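Mandelate racemase/muconate lactonizing enzyme (PDB 4J3Z) probably acts on a carboxylate substrate by proton abstraction, as enolase-superfamily relatives do, though its own substrate is unassigned. Local coordinates at residues Ser146-Ala151 / Ser189-Ala194; Phe214-Ala219 / Glu236-Asp241. One frame throughout, in Å; residues are numbered along the deposited sequence.

In the fold
Both contacts lie in the barrel domain of the enolase superfamily. Contact 1 packs the N-terminal part of helix 147-159 on helix 183-200; contact 2 joins the start of helix 216-226 to the loop after strand 233-235. Their centres are 22 Å apart and their nearest atoms about 6 Å, so they do not touch. What links them is helix 216-226: its first turn belongs to contact 2, while further along Leu222 packs on Ser189 of contact 1, and Ile226 on both Ser189 and Cys193. Contact 1 belongs to the outer helical layer. Contact 2 follows the C-terminal ends of barrel strands, the side on which relatives carry the active site, and two other subunits reach it.

Contact 1 of 2, residues Ser146-Ala151 / Ser189-Ala194; sequences SPEMAA and SARFCA
Pro147 and Phe192 form the heart of this contact, with the alpha carbon of Pro147 over one face of the ring and the two side chains crossing at about a right angle. Pro147 CA makes a CH-pi contact, 4.2 Å from the centroid and 21° off the ring normal, displaced toward the rim, and Pro147 CG lies 3.8 Å from Phe192 CD1. Ala150 adds a second apolar touch, its CB 3.6 Å from CE2 of Phe192. At the ring's edge, near its plane, Ser146 N sits 3.6 Å from Phe192 CZ. Trimming Phe192 to an alanine would probably open a gap between the helices and leave Pro147 and Ala150 without their shared partner.

Charged groups border this packing. A bend at chi3 (47°) turns the Arg191 guanidinium toward the proline, NH2 coming within 3.5 Å of Pro147 CG. Glu148 OE2 approaches the guanidinium edge, but at 4.4 Å from Arg191 NH2 the opposite charges lie beyond salt-bridge range and probably attract only loosely.

The polar bonds stay inside 146-151. Ser146 is the N-cap of its helix: its OG accepts from Met149 N at 3.2 Å, and it also makes a weak bond to Glu148 OE1. The capped end of the helix is thus the part that meets Phe192.

The two helix segments run in roughly the same direction, crossing at -34°, their axes 8.7 Å apart at closest approach. Strand 164-167 lies between them in sequence, and they are successive helices of the barrel's outer layer. Ala151 continues the packing onto Ala195 and Ala199, Phe192 also meets Pro169, and Ser189 and Cys193 turn to the next helix, 216-226.

Contact 2 of 2, residues Phe214-Ala219 / Glu236-Asp241; sequences FAPAGA and EPIPPD
Phe214 O lies against Ile238, met by its CA and, at 3.3 Å, by its CG2. The CA-H...O contact from Ile238 CA measures 3.2 Å, with 149° at the hydrogen, and Pro239 CD approaches the same oxygen to 3.4 Å. Pro237 O stands 3.2 Å from Phe214 O, two acceptors whose opposition the CA-H contact probably eases. Ile238 CG2, anti to its own carbonyl carbon, is the main apolar probe, reaching Pro216 CA at 3.4 Å and Pro216 CD at 3.8 Å. The helix's first turn also brings Ala219 CB to within 3.9 Å of Pro237 CB.

Around this shell, Ala219 N bonds back to O of Ala215, the N-cap residue, fixing the turn that carries Pro216 and Ala219. Leu246 packs on both Pro237 and Ile238, and the Phe214 ring meets that of His179 with their planes nearly perpendicular. Glu236 is tied to Arg262 by a salt bridge. Further out, Asp241 O bonds to Thr267 of a second subunit, while Gly304 of a third packs on Pro216.

Such an arrangement belongs to the beta/alpha barrel of enolase-superfamily enzymes: the loop and first helical turn after strand 205-209 pack on the loop after strand 233-235, at the barrel end where relatives bind metal and substrate.

Contact 1 of 2, residues Ser146-Ala151 / Ser189-Ala194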
ATOM      1  N   SER D 146      18.710  32.218  24.665  1.00 32.50           N
ATOM      2  CA  SER D 146      20.160  32.430  24.616  1.00 31.66           C
ATOM      3  C   SER D 146      20.980  31.183  24.255  1.00 30.45           C
ATOM      4  O   SER D 146      21.195  30.314  25.097  1.00 30.90           O
ATOM      5  CB  SER D 146      20.652  33.053  25.928  1.00 30.16           C
ATOM      6  OG  SER D 146      22.044  33.305  25.872  1.00 30.30           O
ATOM      7  N   PRO D 147      21.459  31.110  22.999  1.00 30.10           N
ATOM      8  CA  PRO D 147      22.308  30.001  22.512  1.00 29.26           C
ATOM      9  C   PRO D 147      23.670  29.909  23.216  1.00 29.21           C
ATOM     10  O   PRO D 147      24.240  28.825  23.344  1.00 29.88           O
ATOM     11  CB  PRO D 147      22.508  30.334  21.026  1.00 28.00           C
ATOM     12  CG  PRO D 147      21.440  31.321  20.688  1.00 27.39           C
ATOM     13  CD  PRO D 147      21.176  32.092  21.933  1.00 29.09           C
ATOM     14  N   GLU D 148      24.187  31.040  23.669  1.00 28.99           N
ATOM     15  CA  GLU D 148      25.449  31.072  24.408  1.00 28.05           C
ATOM     16  C   GLU D 148      25.258  30.575  25.848  1.00 26.04           C
ATOM     17  O   GLU D 148      26.043  29.768  26.347  1.00 26.06           O
ATOM     18  CB  GLU D 148      26.044  32.484  24.378  1.00 28.93           C
ATOM     19  CG  GLU D 148      26.152  33.116  22.987  1.00 29.41           C
ATOM     20  CD  GLU D 148      24.797  33.404  22.337  1.00 31.17           C
ATOM     21  OE1 GLU D 148      23.833  33.696  23.081  1.00 32.22           O
ATOM     22  OE2 GLU D 148      24.683  33.330  21.082  1.00 30.80           O
ATOM     23  N   MET D 149      24.202  31.044  26.505  1.00 25.94           N
ATOM     24  CA  MET D 149      23.877  30.608  27.866  1.00 26.44           C
ATOM     25  C   MET D 149      23.496  29.121  27.918  1.00 26.14           C
ATOM     26  O   MET D 149      23.823  28.428  28.879  1.00 25.94           O
ATOM     27  CB  MET D 149      22.764  31.475  28.457  1.00 27.22           C
ATOM     28  CG  MET D 149      23.171  32.923  28.660  1.00 30.17           C
ATOM     29  SD  MET D 149      21.881  33.963  29.367  1.00 32.22           S
ATOM     30  CE  MET D 149      22.324  35.526  28.619  1.00 32.93           C
ATOM     31  N   ALA D 150      22.806  28.643  26.881  1.00 25.34           N
ATOM     32  CA  ALA D 150      22.470  27.230  26.755  1.00 24.97           C
ATOM     33  C   ALA D 150      23.712  26.369  26.499  1.00 25.08           C
ATOM     34  O   ALA D 150      23.801  25.246  27.005  1.00 25.38           O
ATOM     35  CB  ALA D 150      21.424  27.026  25.666  1.00 25.54           C
ATOM     36  N   ALA D 151      24.666  26.893  25.725  1.00 24.72           N
ATOM     37  CA  ALA D 151      25.976  26.245  25.560  1.00 25.36           C
ATOM     38  C   ALA D 151      26.744  26.128  26.881  1.00 26.29           C
ATOM     39  O   ALA D 151      27.248  25.054  27.215  1.00 28.83           O
ATOM     40  CB  ALA D 151      26.820  26.972  24.514  1.00 25.46           C
ATOM     41  N   SER D 189      16.344  27.860  16.757  1.00 23.60           N
ATOM     42  CA  SER D 189      16.585  26.408  16.856  1.00 23.67           C
ATOM     43  C   SER D 189      17.961  25.977  16.347  1.00 23.67           C
ATOM     44  O   SER D 189      18.659  25.206  17.010  1.00 23.45           O
ATOM     45  CB  SER D 189      15.506  25.624  16.095  1.00 24.14           C
ATOM     46  OG  SER D 189      14.202  25.987  16.511  1.00 23.78           O
ATOM     47  N   ALA D 190      18.334  26.457  15.160  1.00 24.63           N
ATOM     48  CA  ALA D 190      19.665  26.184  14.589  1.00 25.02           C
ATOM     49  C   ALA D 190      20.797  26.836  15.398  1.00 25.78           C
ATOM     50  O   ALA D 190      21.775  26.169  15.757  1.00 26.52           O
ATOM     51  CB  ALA D 190      19.722  26.614  13.126  1.00 24.58           C
ATOM     52  N   ARG D 191      20.664  28.126  15.700  1.00 26.17           N
ATOM     53  CA  ARG D 191      21.651  28.826  16.545  1.00 26.41           C
ATOM     54  C   ARG D 191      21.873  28.089  17.860  1.00 26.51           C
ATOM     55  O   ARG D 191      23.017  27.903  18.288  1.00 26.72           O
ATOM     56  CB  ARG D 191      21.223  30.273  16.817  1.00 26.85           C
ATOM     57  CG  ARG D 191      21.608  31.263  15.723  1.00 27.88           C
ATOM     58  CD  ARG D 191      21.033  32.660  15.991  1.00 29.34           C
ATOM     59  NE  ARG D 191      21.240  33.115  17.374  1.00 29.02           N
ATOM     60  CZ  ARG D 191      20.551  34.098  17.961  1.00 29.42           C
ATOM     61  NH1 ARG D 191      19.602  34.758  17.297  1.00 28.70           N
ATOM     62  NH2 ARG D 191      20.806  34.423  19.225  1.00 28.98           N
ATOM     63  N   PHE D 192      20.776  27.649  18.483  1.00 26.99           N
ATOM     64  CA  PHE D 192      20.828  26.807  19.684  1.00 26.22           C
ATOM     65  C   PHE D 192      21.587  25.506  19.470  1.00 27.79           C
ATOM     66  O   PHE D 192      22.452  25.159  20.278  1.00 29.34           O
ATOM     67  CB  PHE D 192      19.426  26.502  20.192  1.00 25.85           C
ATOM     68  CG  PHE D 192      19.012  27.328  21.379  1.00 25.45           C
ATOM     69  CD1 PHE D 192      18.786  28.699  21.252  1.00 25.90           C
ATOM     70  CD2 PHE D 192      18.827  26.732  22.616  1.00 24.25           C
ATOM     71  CE1 PHE D 192      18.395  29.454  22.345  1.00 25.56           C
ATOM     72  CE2 PHE D 192      18.428  27.481  23.705  1.00 24.47           C
ATOM     73  CZ  PHE D 192      18.215  28.844  23.572  1.00 25.08           C
ATOM     74  N   CYS D 193      21.272  24.791  18.390  1.00 27.74           N
ATOM     75  CA  CYS D 193      21.972  23.533  18.066  1.00 27.64           C
ATOM     76  C   CYS D 193      23.458  23.734  17.753  1.00 28.46           C
ATOM     77  O   CYS D 193      24.289  22.922  18.160  1.00 30.23           O
ATOM     78  CB  CYS D 193      21.300  22.809  16.890  1.00 26.04           C
ATOM     79  SG  CYS D 193      19.788  21.905  17.272  1.00 24.96           S
ATOM     80  N   ALA D 194      23.786  24.791  17.012  1.00 27.89           N
ATOM     81  CA  ALA D 194      25.190  25.092  16.656  1.00 28.59           C
ATOM     82  C   ALA D 194      26.069  25.364  17.873  1.00 30.12           C
ATOM     83  O   ALA D 194      27.167  24.812  17.979  1.00 31.78           O
ATOM     84  CB  ALA D 194      25.273  26.261  15.678  1.00 27.09           C
TER

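Contact 2 of 2, residues Phe214-Ala219 / Glu236-Asp241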
ATOM      1  N   PHE D 214       3.683  22.447  16.130  1.00 31.21           N
ATOM      2  CA  PHE D 214       3.732  22.636  14.683  1.00 28.83           C
ATOM      3  C   PHE D 214       2.990  21.628  13.834  1.00 27.32           C
ATOM      4  O   PHE D 214       2.907  20.457  14.170  1.00 28.29           O
ATOM      5  CB  PHE D 214       5.182  22.731  14.203  1.00 28.92           C
ATOM      6  CG  PHE D 214       5.999  23.757  14.932  1.00 27.37           C
ATOM      7  CD1 PHE D 214       5.596  25.091  14.981  1.00 26.98           C
ATOM      8  CD2 PHE D 214       7.181  23.392  15.559  1.00 26.21           C
ATOM      9  CE1 PHE D 214       6.360  26.039  15.651  1.00 26.34           C
ATOM     10  CE2 PHE D 214       7.942  24.337  16.233  1.00 25.62           C
ATOM     11  CZ  PHE D 214       7.534  25.657  16.276  1.00 25.73           C
ATOM     12  N   ALA D 215       2.451  22.117  12.724  1.00 26.51           N
ATOM     13  CA  ALA D 215       1.800  21.303  11.716  1.00 25.01           C
ATOM     14  C   ALA D 215       2.849  20.475  10.972  1.00 24.82           C
ATOM     15  O   ALA D 215       3.948  20.964  10.740  1.00 26.00           O
ATOM     16  CB  ALA D 215       1.065  22.218  10.747  1.00 24.98           C
ATOM     17  N   PRO D 216       2.517  19.227  10.583  1.00 24.78           N
ATOM     18  CA  PRO D 216       3.516  18.313  10.010  1.00 24.13           C
ATOM     19  C   PRO D 216       4.470  18.941   8.987  1.00 23.65           C
ATOM     20  O   PRO D 216       5.666  18.715   9.071  1.00 23.36           O
ATOM     21  CB  PRO D 216       2.664  17.193   9.381  1.00 23.28           C
ATOM     22  CG  PRO D 216       1.240  17.668   9.463  1.00 23.28           C
ATOM     23  CD  PRO D 216       1.197  18.573  10.653  1.00 24.12           C
ATOM     24  N   ALA D 217       3.932  19.712   8.045  1.00 24.15           N
ATOM     25  CA  ALA D 217       4.711  20.444   7.033  1.00 23.96           C
ATOM     26  C   ALA D 217       5.718  21.414   7.640  1.00 24.44           C
ATOM     27  O   ALA D 217       6.827  21.603   7.104  1.00 23.84           O
ATOM     28  CB  ALA D 217       3.770  21.210   6.113  1.00 23.82           C
ATOM     29  N   GLY D 218       5.313  22.052   8.739  1.00 24.50           N
ATOM     30  CA  GLY D 218       6.167  22.984   9.455  1.00 24.25           C
ATOM     31  C   GLY D 218       7.337  22.257  10.076  1.00 23.95           C
ATOM     32  O   GLY D 218       8.501  22.636   9.881  1.00 23.22           O
ATOM     33  N   ALA D 219       7.010  21.191  10.808  1.00 24.40           N
ATOM     34  CA  ALA D 219       7.991  20.343  11.481  1.00 24.34           C
ATOM     35  C   ALA D 219       9.157  19.930  10.572  1.00 24.36           C
ATOM     36  O   ALA D 219      10.311  19.880  11.008  1.00 24.71           O
ATOM     37  CB  ALA D 219       7.308  19.118  12.058  1.00 24.08           C
ATOM     38  N   GLU D 236       8.039  15.127  19.639  1.00 26.49           N
ATOM     39  CA  GLU D 236       6.705  15.725  19.625  1.00 26.38           C
ATOM     40  C   GLU D 236       6.577  16.849  18.643  1.00 26.15           C
ATOM     41  O   GLU D 236       6.304  17.958  18.983  1.00 26.34           O
ATOM     42  CB  GLU D 236       6.188  16.098  21.033  1.00 26.68           C
ATOM     43  CG  GLU D 236       5.678  14.941  21.872  1.00 27.37           C
ATOM     44  CD  GLU D 236       4.522  15.314  22.760  1.00 28.70           C
ATOM     45  OE1 GLU D 236       4.610  16.344  23.402  1.00 29.61           O
ATOM     46  OE2 GLU D 236       3.521  14.612  22.815  1.00 28.84           O
ATOM     47  N   PRO D 237       6.854  16.518  17.411  1.00 25.81           N
ATOM     48  CA  PRO D 237       6.899  17.502  16.337  1.00 25.38           C
ATOM     49  C   PRO D 237       5.535  18.104  16.028  1.00 26.62           C
ATOM     50  O   PRO D 237       5.427  19.291  15.676  1.00 26.40           O
ATOM     51  CB  PRO D 237       7.365  16.680  15.125  1.00 24.91           C
ATOM     52  CG  PRO D 237       6.966  15.284  15.422  1.00 25.02           C
ATOM     53  CD  PRO D 237       7.085  15.145  16.915  1.00 25.81           C
ATOM     54  N   ILE D 238       4.504  17.272  16.133  1.00 26.94           N
ATOM     55  CA  ILE D 238       3.159  17.660  15.739  1.00 26.99           C
ATOM     56  C   ILE D 238       2.181  17.297  16.862  1.00 27.44           C
ATOM     57  O   ILE D 238       2.517  16.473  17.714  1.00 27.81           O
ATOM     58  CB  ILE D 238       2.761  17.014  14.390  1.00 26.46           C
ATOM     59  CG1 ILE D 238       2.685  15.495  14.505  1.00 25.94           C
ATOM     60  CG2 ILE D 238       3.738  17.412  13.286  1.00 25.94           C
ATOM     61  CD1 ILE D 238       1.879  14.868  13.394  1.00 25.35           C
ATOM     62  N   PRO D 239       0.987  17.928  16.891  1.00 27.46           N
ATOM     63  CA  PRO D 239       0.071  17.652  17.999  1.00 26.98           C
ATOM     64  C   PRO D 239      -0.203  16.156  18.130  1.00 27.37           C
ATOM     65  O   PRO D 239      -0.282  15.460  17.111  1.00 28.30           O
ATOM     66  CB  PRO D 239      -1.213  18.399  17.607  1.00 27.26           C
ATOM     67  CG  PRO D 239      -0.799  19.419  16.616  1.00 27.29           C
ATOM     68  CD  PRO D 239       0.401  18.859  15.900  1.00 27.65           C
ATOM     69  N   PRO D 240      -0.342  15.658  19.376  1.00 26.55           N
ATOM     70  CA  PRO D 240      -0.504  14.228  19.654  1.00 25.82           C
ATOM     71  C   PRO D 240      -1.796  13.626  19.105  1.00 25.99           C
ATOM     72  O   PRO D 240      -1.934  12.391  19.084  1.00 25.38           O
ATOM     73  CB  PRO D 240      -0.518  14.166  21.184  1.00 25.87           C
ATOM     74  CG  PRO D 240      -0.996  15.507  21.604  1.00 26.39           C
ATOM     75  CD  PRO D 240      -0.402  16.464  20.611  1.00 26.41           C
ATOM     76  N   ASP D 241      -2.723  14.493  18.677  1.00 25.71           N
ATOM     77  CA  ASP D 241      -4.013  14.096  18.114  1.00 24.60           C
ATOM     78  C   ASP D 241      -3.922  13.781  16.627  1.00 25.10           C
ATOM     79  O   ASP D 241      -4.940  13.519  15.979  1.00 25.86           O
ATOM     80  CB  ASP D 241      -5.076  15.191  18.364  1.00 25.64           C
ATOM     81  CG  ASP D 241      -4.857  16.463  17.513  1.00 26.52           C
ATOM     82  OD1 ASP D 241      -3.882  16.531  16.728  1.00 27.50           O
ATOM     83  OD2 ASP D 241      -5.668  17.406  17.632  1.00 25.02           O
TER